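Local atomic coordinates of MATE family efflux transporter (Vibrio cholerae, PDB entry 6IDS), a protein that probably exports drugs and other toxic compounds from the bacterial cell, coupling their transport to a proton gradient through conformational changes of its membrane helices. Residues S8-Q13 with R307-I312; P20-V25 with V283-M288; L28-L33 with E276-V281; L135-S140 with G191-T196; P248-F253 with A392-C397. The protein carries 1 engineered substitution. All coordinates share one frame; numbering follows the deposited sequence.

Overall arrangement
Five contacts sample this mostly helical membrane protein. Interactions 1, 2 and 3 follow one another along helix 5-40, which meets helix 303-330, then helix 281-299, then helix 263-279, so their loops are nested along the chain. Interactions 2 and 3 touch, with centres 11 Å apart, and each joins the first MatE region to the second. Interaction 4, between helices 124-156 and 190-213, is nested inside all three and lies about 41 Å from interaction 1 between centres. Interaction 5, between helices 247-258 and 379-435 of the second MatE region, follows interaction 4 in series and alternates with interactions 1 to 3. Helix 5-40 thus links distant parts of the sequence.

Interaction 1 of 5, residues S8-Q13 with R307-I312; sequences SSLAKQ and RQLVRI
Leu10 holds its CG anti to the carbonyl carbon and beside the backbone N (chi1 -77°), an orientation that sends CD1 out toward Gln308, whereas Leu309 puts CG anti to its backbone N (chi1 -169°) and thereby brings CD1 back toward Leu10. CD1 of Leu10 lies 3.6 Å from CB of Gln308, the side chains crossing at about a right angle, and it is the aliphatic root of the glutamine, not its amide, that the leucine meets. CD1 of Leu309 lies nearer the backbone of Leu10, 4.0 Å from CB of Leu10 and close to the carbonyl O of Leu10. Ile312, in the next turn, serves two neighbours with two branches: its CD1 is 3.9 Å from CB of Leu10, while its CG2 comes within 4.1 Å of CB of Ala11. The short helical axes pass 9.7 Å apart at a crossing angle of -59°. Behind this layer Leu309 also packs on Leu290, Met293 and Met297 of helix 281-299, and Arg311 touches a bound monoolein lipid. No hydrogen bond spans the segments; the polar pair in 8-13, Lys12 NZ with Ser8 OG at 2.8 Å, closes on its own helix. The helices are therefore joined here by aliphatic groups, mostly leucine and isoleucine branches, and the fit depends on their shape and on dispersion rather than on directional bonds.

Interaction 2 of 5, residues P20-V25 with V283-M288; sequences PMLFGV and VLAMTM
Ala285 points its methyl toward the backbone of helix 5-40, with CB 3.5 Å from CA of Leu22 and also beside CB of Leu22. The CA atoms of these two residues stand 4.9 Å apart, a close approach that the small alanine permits. Met21 flanks the same spot, its CB 3.7 Å from the carbonyl O of Ala285. Farther out, the side chain of Met21 bends at chi2 (-30°) and chi3, bringing its terminal CE to 3.6 Å from CE of Met288 as the two side chains cross at about a right angle. Val25 completes the inner layer with CG2 set 4.3 Å from SD of Met288. In the second shell, Met21 leans on Met167 of helix 161-184, the carbonyl O of Ala285 accepts a hydrogen bond from OG of Ser289, and a bound monoolein lies near Met288. Helix 5-40 is kinked at Pro20 and Met21, whose N atoms lack bonds to the preceding turn, so the contact begins at a break in the helix. The axes pass 8.3 Å apart at 124°. The result is a buried helix-helix crossing in the MATE fold, with a small alanine at the closest approach, that brings together the two MatE regions of the chain.

Interaction 3 of 5, residues L28-L33 with E276-V281; sequences LMSFQL and EFFALV
Met29 packs against the ring of Phe278, with SD 4.7 Å from the ring centroid and close to the ring normal (2°), a Met-aromatic contact. Beyond CG the methionine is fully extended, chi2 178°, and this straight chain lets one residue touch several partners in succession. Its CB, near the root, is 3.6 Å from CZ at the far end of the phenylalanine. Its sulfur goes on to meet CG1 of Val281 at 3.9 Å, the methionine and valine sliding past each other in opposite directions. SD also lies 4.3 Å from CB of Phe277, whose ring leads away from the contact. One turn farther along helix 5-40, Leu33 and Phe278 reach toward each other from opposite directions, CD2 of Leu33 lying 3.7 Å from CE2 of Phe278, so the outer end of the ring touches both Met29 and Leu33 of helix 5-40. Ser30 also borders that ring, but its OG is engaged by the carbonyl O of Leu26 in its own helix. Leu280 takes the N-cap position of helix 281-299. Phe278 and Val281 also rest on Leu26, and Leu284 CD1 packs on Met29 CE. With no hydrogen bond between the segments, this surface contact relies on dispersion, to which the polarisable sulfur beside an aromatic ring probably contributes.

Interaction 4 of 5, residues L135-S140 with G191-T196; sequences LWWLAS and GAAIAT
The CH-pi contact is between Ile194 and Trp136: CD1 of the isoleucine sits 3.8 Å from the centroid of the tryptophan's six-membered ring, 9° off the ring normal and therefore over its face. CG1 of Ile194 runs along the same face above CE3, giving the indole a ridge of two carbons to lie on. Trp136 can present this face because its CG stands beside the backbone N (chi1 -64°), with the ring leaning out toward helix 190-213. Apolar contacts between small groups form a second set. CB of Ala193 is 3.7 Å from CB of Trp136 and 4.2 Å from CB of Trp137, and it also meets the peptide joining the two tryptophans. Here two transmembrane helices of the helical MATE fold run roughly in the same direction, axes 8.2 Å apart at 26°, with the small Ala193 at their interface. Farther along, CB of Ser140 takes CG2 of Thr196 at 3.7 Å and also lies 3.7 Å from the carbonyl O of Ala193. Among polar interactions none is a hydrogen bond between the segments; OG1 of Thr196 turns instead to ND2 of Asn174, a weak bond to helix 161-184, while Ile194 also touches Phe181 of that helix.

Interaction 5 of 5, residues P248-F253 with A392-C397; sequences PLSSMF and AFYLPC
Leu395 reaches helix 247-258 with both of its methyls, CD1 standing 3.6 Å from CD1 of Phe253 and CD2 3.9 Å from CB of Phe253. Its CG lies beside the backbone N (chi1 -71°), and the fork that results straddles the base and the ring of the phenylalanine, the two side chains crossing at about a right angle. CD1 of Leu395 arrives at the edge of the Phe253 ring, near its plane. One face of that ring belongs to a neighbour on its own helix: CD2 of Leu249 sits 3.5 Å above the plane, over the centre. Phe253 is poorly ordered, so these details deserve some reserve. Tyr394 adopts a different rotation, with CG anti to the backbone N (chi1 -169°), and its ring swings across to Ser250. CE2 of Tyr394 is 3.6 Å from CB of Ser250 and equally close to the carbonyl O of Ser250, which lies at the ring edge and in its plane. The serine holds OG between the backbone N and the carbonyl carbon (chi1 70°), where it bonds to the carbonyl O of Pro247, leaving CB to meet the tyrosine. Tyr394 also makes a cation-pi contact with Arg389. Around it, helix 379-435 has a wider pi-type turn at 392-394 and a kink at Pro396, and the two axes run 10.5 Å apart, almost aligned. The carbonyl at the rim of the aromatic ring is consistent with a weak attraction to its polarised C-H, but otherwise the contact is apolar and fairly spare, with no hydrogen bond joining the segments.

Interaction 1 of 5, residues S8-Q13 with R307-I312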
# COMPACT_ATOMS: atom_id res chain seq x y z
N SER A 8 0.01 -14.78 -24.56
CA SER A 8 1.38 -14.29 -24.54
C SER A 8 1.44 -12.76 -24.54
O SER A 8 2.26 -12.16 -23.85
CB SER A 8 2.15 -14.84 -25.75
OG SER A 8 3.45 -14.27 -25.81
N SER A 9 0.55 -12.14 -25.31
CA SER A 9 0.53 -10.68 -25.42
C SER A 9 0.11 -10.05 -24.10
O SER A 9 0.68 -9.05 -23.67
CB SER A 9 -0.42 -10.24 -26.54
OG SER A 9 0.12 -9.16 -27.27
N LEU A 10 -0.89 -10.64 -23.46
CA LEU A 10 -1.39 -10.15 -22.18
C LEU A 10 -0.36 -10.33 -21.07
O LEU A 10 -0.15 -9.44 -20.26
CB LEU A 10 -2.69 -10.86 -21.80
CG LEU A 10 -3.96 -10.41 -22.52
CD1 LEU A 10 -5.13 -11.31 -22.16
CD2 LEU A 10 -4.29 -8.95 -22.18
N ALA A 11 0.27 -11.50 -21.05
CA ALA A 11 1.29 -11.81 -20.06
C ALA A 11 2.49 -10.87 -20.16
O ALA A 11 3.09 -10.50 -19.15
CB ALA A 11 1.75 -13.26 -20.21
N LYS A 12 2.82 -10.47 -21.38
CA LYS A 12 3.95 -9.58 -21.62
C LYS A 12 3.58 -8.14 -21.32
O LYS A 12 4.41 -7.35 -20.87
CB LYS A 12 4.45 -9.72 -23.06
CG LYS A 12 5.94 -9.95 -23.17
CD LYS A 12 6.28 -10.56 -24.52
CE LYS A 12 5.52 -11.87 -24.71
NZ LYS A 12 5.44 -12.26 -26.15
N GLN A 13 2.32 -7.79 -21.58
CA GLN A 13 1.82 -6.46 -21.25
C GLN A 13 1.80 -6.28 -19.74
O GLN A 13 2.14 -5.21 -19.23
CB GLN A 13 0.43 -6.24 -21.84
CG GLN A 13 0.44 -5.84 -23.31
CD GLN A 13 -0.93 -5.93 -23.95
OE1 GLN A 13 -1.95 -5.95 -23.27
NE2 GLN A 13 -0.95 -6.00 -25.28
N ARG A 307 -10.90 -11.41 -18.12
CA ARG A 307 -10.89 -12.73 -17.50
C ARG A 307 -9.55 -13.44 -17.72
O ARG A 307 -9.03 -14.07 -16.81
CB ARG A 307 -12.03 -13.58 -18.06
CG ARG A 307 -13.37 -12.86 -18.08
CD ARG A 307 -14.29 -13.35 -16.98
NE ARG A 307 -14.84 -14.67 -17.26
CZ ARG A 307 -14.47 -15.79 -16.64
NH1 ARG A 307 -15.02 -16.94 -16.97
NH2 ARG A 307 -13.54 -15.75 -15.70
N GLN A 308 -9.01 -13.31 -18.93
CA GLN A 308 -7.72 -13.90 -19.26
C GLN A 308 -6.58 -13.29 -18.45
O GLN A 308 -5.71 -14.01 -17.95
CB GLN A 308 -7.43 -13.75 -20.75
CG GLN A 308 -8.30 -14.60 -21.66
CD GLN A 308 -7.82 -14.59 -23.10
OE1 GLN A 308 -8.27 -13.78 -23.91
NE2 GLN A 308 -6.90 -15.50 -23.43
N LEU A 309 -6.59 -11.97 -18.32
CA LEU A 309 -5.52 -11.27 -17.61
C LEU A 309 -5.51 -11.61 -16.13
O LEU A 309 -4.46 -11.88 -15.55
CB LEU A 309 -5.66 -9.75 -17.80
CG LEU A 309 -4.47 -8.91 -17.34
CD1 LEU A 309 -3.22 -9.26 -18.13
CD2 LEU A 309 -4.80 -7.43 -17.47
N VAL A 310 -6.69 -11.59 -15.51
CA VAL A 310 -6.83 -11.87 -14.09
C VAL A 310 -6.35 -13.28 -13.76
O VAL A 310 -5.71 -13.50 -12.73
CB VAL A 310 -8.29 -11.69 -13.62
CG1 VAL A 310 -8.46 -12.16 -12.18
CG2 VAL A 310 -8.70 -10.23 -13.74
N ARG A 311 -6.64 -14.23 -14.65
CA ARG A 311 -6.20 -15.61 -14.46
C ARG A 311 -4.69 -15.76 -14.68
O ARG A 311 -4.04 -16.55 -14.00
CB ARG A 311 -6.97 -16.55 -15.40
CG ARG A 311 -8.36 -16.89 -14.89
CD ARG A 311 -9.14 -17.75 -15.88
NE ARG A 311 -10.39 -18.23 -15.30
CZ ARG A 311 -10.58 -19.47 -14.86
NH1 ARG A 311 -9.61 -20.37 -14.95
NH2 ARG A 311 -11.75 -19.82 -14.34
N ILE A 312 -4.14 -15.00 -15.61
CA ILE A 312 -2.69 -14.98 -15.82
C ILE A 312 -2.00 -14.42 -14.57
O ILE A 312 -1.02 -14.98 -14.08
CB ILE A 312 -2.30 -14.14 -17.05
CG1 ILE A 312 -2.67 -14.88 -18.34
CG2 ILE A 312 -0.81 -13.83 -17.05
CD1 ILE A 312 -2.34 -14.11 -19.60

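Interaction 2 of 5, residues P20-V25 with V283-M288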
# COMPACT_ATOMS: atom_id res chain seq x y z
N PRO A 20 8.28 -2.07 -13.59
CA PRO A 20 8.74 -0.78 -13.06
C PRO A 20 8.08 -0.45 -11.72
O PRO A 20 8.71 0.18 -10.88
CB PRO A 20 8.33 0.22 -14.14
CG PRO A 20 8.03 -0.60 -15.35
CD PRO A 20 7.52 -1.90 -14.84
N MET A 21 6.84 -0.88 -11.54
CA MET A 21 6.17 -0.70 -10.25
C MET A 21 6.89 -1.49 -9.17
O MET A 21 6.89 -1.10 -8.00
CB MET A 21 4.70 -1.12 -10.31
CG MET A 21 3.77 -0.07 -10.92
SD MET A 21 4.34 1.62 -10.66
CE MET A 21 4.15 1.83 -8.88
N LEU A 22 7.50 -2.60 -9.55
CA LEU A 22 8.14 -3.49 -8.59
C LEU A 22 9.43 -2.89 -8.05
O LEU A 22 9.66 -2.87 -6.84
CB LEU A 22 8.41 -4.86 -9.22
CG LEU A 22 8.67 -6.02 -8.26
CD1 LEU A 22 8.12 -7.31 -8.84
CD2 LEU A 22 10.15 -6.16 -7.96
N PHE A 23 10.26 -2.39 -8.95
CA PHE A 23 11.51 -1.74 -8.56
C PHE A 23 11.24 -0.48 -7.76
O PHE A 23 12.03 -0.10 -6.90
CB PHE A 23 12.36 -1.41 -9.80
CG PHE A 23 12.91 -2.62 -10.49
CD1 PHE A 23 12.89 -3.86 -9.87
CD2 PHE A 23 13.46 -2.52 -11.76
CE1 PHE A 23 13.40 -4.98 -10.51
CE2 PHE A 23 13.97 -3.63 -12.40
CZ PHE A 23 13.94 -4.86 -11.77
N GLY A 24 10.11 0.17 -8.04
CA GLY A 24 9.71 1.36 -7.31
C GLY A 24 9.31 1.03 -5.88
O GLY A 24 9.73 1.69 -4.94
N VAL A 25 8.49 -0.01 -5.74
CA VAL A 25 8.03 -0.46 -4.43
C VAL A 25 9.20 -0.92 -3.56
O VAL A 25 9.26 -0.63 -2.36
CB VAL A 25 6.99 -1.60 -4.56
CG1 VAL A 25 6.78 -2.31 -3.23
CG2 VAL A 25 5.68 -1.06 -5.10
N VAL A 283 3.19 -8.89 -5.60
CA VAL A 283 1.75 -8.73 -5.59
C VAL A 283 1.37 -7.27 -5.35
O VAL A 283 0.42 -6.76 -5.95
CB VAL A 283 1.09 -9.61 -4.51
CG1 VAL A 283 -0.41 -9.67 -4.72
CG2 VAL A 283 1.68 -11.01 -4.52
N LEU A 284 2.12 -6.62 -4.47
CA LEU A 284 1.93 -5.20 -4.19
C LEU A 284 2.12 -4.36 -5.45
O LEU A 284 1.35 -3.43 -5.71
CB LEU A 284 2.91 -4.74 -3.11
CG LEU A 284 2.65 -5.28 -1.70
CD1 LEU A 284 3.87 -5.09 -0.82
CD2 LEU A 284 1.44 -4.60 -1.09
N ALA A 285 3.14 -4.69 -6.23
CA ALA A 285 3.41 -4.00 -7.48
C ALA A 285 2.33 -4.29 -8.50
O ALA A 285 1.99 -3.44 -9.33
CB ALA A 285 4.77 -4.41 -8.02
N MET A 286 1.79 -5.51 -8.45
CA MET A 286 0.74 -5.93 -9.37
C MET A 286 -0.59 -5.31 -8.99
O MET A 286 -1.47 -5.13 -9.83
CB MET A 286 0.65 -7.46 -9.38
CG MET A 286 -0.13 -8.03 -10.55
SD MET A 286 0.36 -9.73 -10.91
CE MET A 286 2.11 -9.50 -11.25
N THR A 287 -0.73 -4.96 -7.71
CA THR A 287 -1.90 -4.24 -7.21
C THR A 287 -1.97 -2.83 -7.81
O THR A 287 -3.03 -2.21 -7.86
CB THR A 287 -1.89 -4.20 -5.66
OG1 THR A 287 -2.41 -5.44 -5.15
CG2 THR A 287 -2.73 -3.06 -5.10
N MET A 288 -0.83 -2.34 -8.30
CA MET A 288 -0.78 -1.00 -8.87
C MET A 288 -0.72 -1.00 -10.40
O MET A 288 -0.94 0.03 -11.02
CB MET A 288 0.43 -0.25 -8.32
CG MET A 288 0.56 -0.31 -6.82
SD MET A 288 1.92 0.70 -6.20
CE MET A 288 1.35 2.34 -6.62

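Interaction 3 of 5, residues L28-L33 with E276-V281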
# COMPACT_ATOMS: atom_id res chain seq x y z
N LEU A 28 11.24 2.18 -2.07
CA LEU A 28 10.60 2.83 -0.93
C LEU A 28 10.88 2.08 0.38
O LEU A 28 11.47 2.64 1.30
CB LEU A 28 9.09 2.95 -1.16
CG LEU A 28 8.55 4.24 -1.79
CD1 LEU A 28 9.55 4.89 -2.74
CD2 LEU A 28 7.23 3.98 -2.51
N MET A 29 10.47 0.82 0.44
CA MET A 29 10.65 -0.01 1.64
C MET A 29 12.12 -0.11 2.07
O MET A 29 12.42 -0.16 3.26
CB MET A 29 10.08 -1.41 1.41
CG MET A 29 8.59 -1.42 1.10
SD MET A 29 7.94 -3.07 0.76
CE MET A 29 6.20 -2.69 0.53
N SER A 30 13.02 -0.13 1.09
CA SER A 30 14.45 -0.17 1.37
C SER A 30 14.92 1.10 2.07
O SER A 30 15.62 1.03 3.08
CB SER A 30 15.25 -0.39 0.09
OG SER A 30 14.97 -1.65 -0.48
N PHE A 31 14.52 2.25 1.54
CA PHE A 31 14.90 3.53 2.13
C PHE A 31 14.30 3.74 3.51
O PHE A 31 14.99 4.20 4.42
CB PHE A 31 14.48 4.70 1.23
CG PHE A 31 14.48 6.02 1.94
CD1 PHE A 31 15.67 6.66 2.25
CD2 PHE A 31 13.28 6.62 2.32
CE1 PHE A 31 15.67 7.87 2.92
CE2 PHE A 31 13.28 7.83 2.99
CZ PHE A 31 14.47 8.45 3.29
N GLN A 32 13.01 3.42 3.67
CA GLN A 32 12.32 3.60 4.94
C GLN A 32 13.00 2.81 6.06
O GLN A 32 12.90 3.17 7.24
CB GLN A 32 10.85 3.19 4.83
CG GLN A 32 10.04 3.95 3.78
CD GLN A 32 9.47 5.27 4.27
OE1 GLN A 32 8.46 5.76 3.75
NE2 GLN A 32 10.11 5.87 5.27
N LEU A 33 13.68 1.73 5.69
CA LEU A 33 14.43 0.93 6.65
C LEU A 33 15.72 1.64 7.03
O LEU A 33 16.07 1.73 8.20
CB LEU A 33 14.73 -0.46 6.07
CG LEU A 33 13.94 -1.64 6.65
CD1 LEU A 33 12.53 -1.21 7.07
CD2 LEU A 33 13.87 -2.78 5.65
N GLU A 276 7.19 -10.23 5.41
CA GLU A 276 6.01 -10.45 4.57
C GLU A 276 5.87 -9.39 3.48
O GLU A 276 5.62 -9.72 2.33
CB GLU A 276 4.73 -10.47 5.42
CG GLU A 276 4.38 -11.82 6.03
CD GLU A 276 2.92 -11.89 6.44
OE1 GLU A 276 2.10 -11.16 5.84
OE2 GLU A 276 2.59 -12.66 7.36
N PHE A 277 6.03 -8.13 3.86
CA PHE A 277 5.91 -7.03 2.91
C PHE A 277 6.92 -7.15 1.78
O PHE A 277 6.61 -6.85 0.63
CB PHE A 277 6.08 -5.68 3.62
CG PHE A 277 4.81 -5.16 4.22
CD1 PHE A 277 4.66 -5.07 5.60
CD2 PHE A 277 3.75 -4.76 3.42
CE1 PHE A 277 3.49 -4.59 6.16
CE2 PHE A 277 2.58 -4.29 3.97
CZ PHE A 277 2.45 -4.20 5.34
N PHE A 278 8.13 -7.60 2.12
CA PHE A 278 9.16 -7.84 1.11
C PHE A 278 8.89 -9.12 0.33
O PHE A 278 9.30 -9.25 -0.83
CB PHE A 278 10.54 -7.91 1.77
CG PHE A 278 11.17 -6.57 1.98
CD1 PHE A 278 11.88 -5.96 0.96
CD2 PHE A 278 11.07 -5.92 3.20
CE1 PHE A 278 12.47 -4.72 1.14
CE2 PHE A 278 11.66 -4.68 3.39
CZ PHE A 278 12.36 -4.08 2.36
N ALA A 279 8.21 -10.08 0.95
CA ALA A 279 7.91 -11.34 0.29
C ALA A 279 6.67 -11.20 -0.58
O ALA A 279 6.33 -12.11 -1.35
CB ALA A 279 7.72 -12.44 1.32
N LEU A 280 5.99 -10.06 -0.47
CA LEU A 280 4.77 -9.81 -1.23
C LEU A 280 4.89 -8.59 -2.14
O LEU A 280 3.87 -8.09 -2.63
CB LEU A 280 3.59 -9.62 -0.28
CG LEU A 280 2.94 -10.89 0.29
CD1 LEU A 280 1.92 -10.53 1.36
CD2 LEU A 280 2.29 -11.69 -0.82
N VAL A 281 6.11 -8.11 -2.38
CA VAL A 281 6.31 -6.93 -3.21
C VAL A 281 5.82 -7.13 -4.64
O VAL A 281 5.39 -6.18 -5.30
CB VAL A 281 7.80 -6.50 -3.26
CG1 VAL A 281 8.22 -5.87 -1.95
CG2 VAL A 281 8.69 -7.68 -3.62

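Interaction 4 of 5, residues L135-S140 with G191-T196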
# COMPACT_ATOMS: atom_id res chain seq x y z
N LEU A 135 5.35 19.52 12.14
CA LEU A 135 5.25 20.64 11.22
C LEU A 135 5.94 20.29 9.90
O LEU A 135 5.34 20.38 8.83
CB LEU A 135 5.86 21.91 11.82
CG LEU A 135 5.11 22.57 12.98
CD1 LEU A 135 5.96 23.66 13.62
CD2 LEU A 135 3.78 23.14 12.50
N TRP A 136 7.20 19.87 10.00
CA TRP A 136 7.97 19.47 8.84
C TRP A 136 7.47 18.16 8.24
O TRP A 136 7.47 17.99 7.02
CB TRP A 136 9.45 19.33 9.21
CG TRP A 136 10.11 20.60 9.64
CD1 TRP A 136 10.32 21.02 10.92
CD2 TRP A 136 10.68 21.60 8.79
NE1 TRP A 136 10.97 22.23 10.92
CE2 TRP A 136 11.21 22.60 9.63
CE3 TRP A 136 10.80 21.74 7.41
CZ2 TRP A 136 11.84 23.74 9.12
CZ3 TRP A 136 11.42 22.87 6.91
CH2 TRP A 136 11.93 23.86 7.76
N TRP A 137 7.04 17.24 9.09
CA TRP A 137 6.68 15.90 8.65
C TRP A 137 5.36 15.87 7.89
O TRP A 137 5.26 15.23 6.85
CB TRP A 137 6.60 14.95 9.85
CG TRP A 137 6.43 13.53 9.43
CD1 TRP A 137 7.43 12.63 9.15
CD2 TRP A 137 5.20 12.84 9.21
NE1 TRP A 137 6.89 11.43 8.79
CE2 TRP A 137 5.52 11.53 8.81
CE3 TRP A 137 3.85 13.20 9.31
CZ2 TRP A 137 4.54 10.58 8.52
CZ3 TRP A 137 2.89 12.26 9.02
CH2 TRP A 137 3.24 10.96 8.63
N LEU A 138 4.34 16.55 8.42
CA LEU A 138 3.05 16.61 7.75
C LEU A 138 3.16 17.35 6.42
O LEU A 138 2.39 17.10 5.49
CB LEU A 138 2.00 17.29 8.65
CG LEU A 138 1.46 16.44 9.80
CD1 LEU A 138 0.59 17.28 10.73
CD2 LEU A 138 0.67 15.25 9.27
N ALA A 139 4.14 18.25 6.32
CA ALA A 139 4.43 18.92 5.07
C ALA A 139 5.03 17.94 4.08
O ALA A 139 4.81 18.04 2.87
CB ALA A 139 5.37 20.10 5.30
N SER A 140 5.81 16.98 4.59
CA SER A 140 6.37 15.93 3.75
C SER A 140 5.27 14.95 3.35
O SER A 140 5.33 14.33 2.29
CB SER A 140 7.49 15.19 4.49
OG SER A 140 6.99 14.42 5.56
N GLY A 191 15.52 17.00 10.08
CA GLY A 191 16.21 16.81 8.81
C GLY A 191 15.70 15.61 8.03
O GLY A 191 15.87 15.55 6.81
N ALA A 192 15.09 14.66 8.72
CA ALA A 192 14.50 13.49 8.07
C ALA A 192 13.29 13.89 7.23
O ALA A 192 13.11 13.43 6.10
CB ALA A 192 14.11 12.44 9.10
N ALA A 193 12.45 14.75 7.80
CA ALA A 193 11.26 15.24 7.10
C ALA A 193 11.64 16.22 5.99
O ALA A 193 11.06 16.20 4.91
CB ALA A 193 10.31 15.90 8.09
N ILE A 194 12.63 17.07 6.27
CA ILE A 194 13.10 18.06 5.31
C ILE A 194 13.70 17.39 4.07
O ILE A 194 13.51 17.84 2.94
CB ILE A 194 14.14 19.01 5.93
CG1 ILE A 194 13.54 19.72 7.15
CG2 ILE A 194 14.63 20.02 4.92
CD1 ILE A 194 14.49 20.65 7.85
N ALA A 195 14.42 16.29 4.30
CA ALA A 195 15.02 15.54 3.20
C ALA A 195 13.94 14.90 2.33
O ALA A 195 14.15 14.64 1.15
CB ALA A 195 15.96 14.47 3.74
N THR A 196 12.78 14.65 2.93
CA THR A 196 11.66 14.02 2.23
C THR A 196 10.89 15.02 1.36
O THR A 196 10.52 14.71 0.23
CB THR A 196 10.70 13.35 3.23
OG1 THR A 196 11.37 12.26 3.88
CG2 THR A 196 9.47 12.82 2.52

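Interaction 5 of 5, residues P248-F253 with A392-C397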
# COMPACT_ATOMS: atom_id res chain seq x y z
N PRO A 248 -3.95 -2.52 8.90
CA PRO A 248 -3.15 -2.24 10.10
C PRO A 248 -3.76 -2.90 11.34
O PRO A 248 -3.03 -3.29 12.25
CB PRO A 248 -3.20 -0.71 10.21
CG PRO A 248 -4.39 -0.31 9.43
CD PRO A 248 -4.47 -1.29 8.30
N LEU A 249 -5.08 -3.04 11.34
CA LEU A 249 -5.80 -3.67 12.44
C LEU A 249 -5.52 -5.16 12.52
O LEU A 249 -5.75 -5.79 13.55
CB LEU A 249 -7.31 -3.43 12.29
CG LEU A 249 -7.91 -2.34 13.17
CD1 LEU A 249 -9.26 -1.89 12.62
CD2 LEU A 249 -8.06 -2.87 14.59
N SER A 250 -5.01 -5.72 11.43
CA SER A 250 -4.60 -7.13 11.41
C SER A 250 -3.35 -7.32 12.25
O SER A 250 -3.23 -8.31 12.97
CB SER A 250 -4.34 -7.60 9.98
OG SER A 250 -3.17 -7.01 9.44
N SER A 251 -2.43 -6.37 12.16
CA SER A 251 -1.17 -6.44 12.90
C SER A 251 -1.30 -5.73 14.24
O SER A 251 -0.56 -6.03 15.18
CB SER A 251 -0.03 -5.85 12.08
OG SER A 251 1.23 -6.28 12.57
N MET A 252 -2.24 -4.79 14.32
CA MET A 252 -2.51 -4.06 15.56
C MET A 252 -3.10 -4.98 16.62
O MET A 252 -2.52 -5.16 17.69
CB MET A 252 -3.46 -2.88 15.28
CG MET A 252 -3.69 -1.92 16.45
SD MET A 252 -4.94 -2.47 17.62
CE MET A 252 -5.78 -0.93 17.99
N PHE A 253 -4.26 -5.57 16.32
CA PHE A 253 -4.92 -6.49 17.25
C PHE A 253 -4.05 -7.71 17.55
O PHE A 253 -4.21 -8.36 18.59
CB PHE A 253 -6.27 -6.95 16.68
CG PHE A 253 -7.41 -6.02 17.00
CD1 PHE A 253 -8.64 -6.18 16.38
CD2 PHE A 253 -7.26 -5.00 17.93
CE1 PHE A 253 -9.69 -5.33 16.67
CE2 PHE A 253 -8.31 -4.15 18.22
CZ PHE A 253 -9.53 -4.32 17.59
N ALA A 392 -13.65 -12.28 9.84
CA ALA A 392 -14.28 -13.60 9.75
C ALA A 392 -13.26 -14.73 9.75
O ALA A 392 -13.57 -15.85 10.15
CB ALA A 392 -15.15 -13.68 8.50
N PHE A 393 -12.05 -14.43 9.29
CA PHE A 393 -11.03 -15.46 9.10
C PHE A 393 -9.77 -15.21 9.91
O PHE A 393 -9.44 -15.98 10.81
CB PHE A 393 -10.67 -15.58 7.62
CG PHE A 393 -11.85 -15.83 6.72
CD1 PHE A 393 -12.84 -16.73 7.08
CD2 PHE A 393 -11.96 -15.16 5.52
CE1 PHE A 393 -13.93 -16.95 6.25
CE2 PHE A 393 -13.04 -15.38 4.68
CZ PHE A 393 -14.02 -16.27 5.05
N TYR A 394 -9.06 -14.12 9.60
CA TYR A 394 -7.73 -13.87 10.15
C TYR A 394 -7.72 -13.75 11.67
O TYR A 394 -7.07 -14.55 12.35
CB TYR A 394 -7.14 -12.60 9.54
CG TYR A 394 -5.67 -12.41 9.84
CD1 TYR A 394 -4.74 -13.36 9.47
CD2 TYR A 394 -5.22 -11.26 10.48
CE1 TYR A 394 -3.39 -13.20 9.75
CE2 TYR A 394 -3.87 -11.08 10.75
CZ TYR A 394 -2.96 -12.05 10.39
OH TYR A 394 -1.63 -11.88 10.66
N LEU A 395 -8.40 -12.74 12.21
CA LEU A 395 -8.46 -12.54 13.65
C LEU A 395 -9.03 -13.74 14.43
O LEU A 395 -8.49 -14.09 15.48
CB LEU A 395 -9.25 -11.27 13.99
CG LEU A 395 -8.59 -9.93 13.63
CD1 LEU A 395 -9.48 -8.76 14.04
CD2 LEU A 395 -7.21 -9.81 14.27
N PRO A 396 -10.12 -14.37 13.94
CA PRO A 396 -10.58 -15.56 14.66
C PRO A 396 -9.55 -16.70 14.70
O PRO A 396 -9.44 -17.38 15.72
CB PRO A 396 -11.82 -16.00 13.88
CG PRO A 396 -12.32 -14.77 13.25
CD PRO A 396 -11.09 -13.98 12.89
N CYS A 397 -8.83 -16.90 13.60
CA CYS A 397 -7.85 -17.99 13.53
C CYS A 397 -6.60 -17.70 14.36
O CYS A 397 -6.03 -18.62 14.94
CB CYS A 397 -7.46 -18.26 12.08
SG CYS A 397 -8.77 -19.00 11.07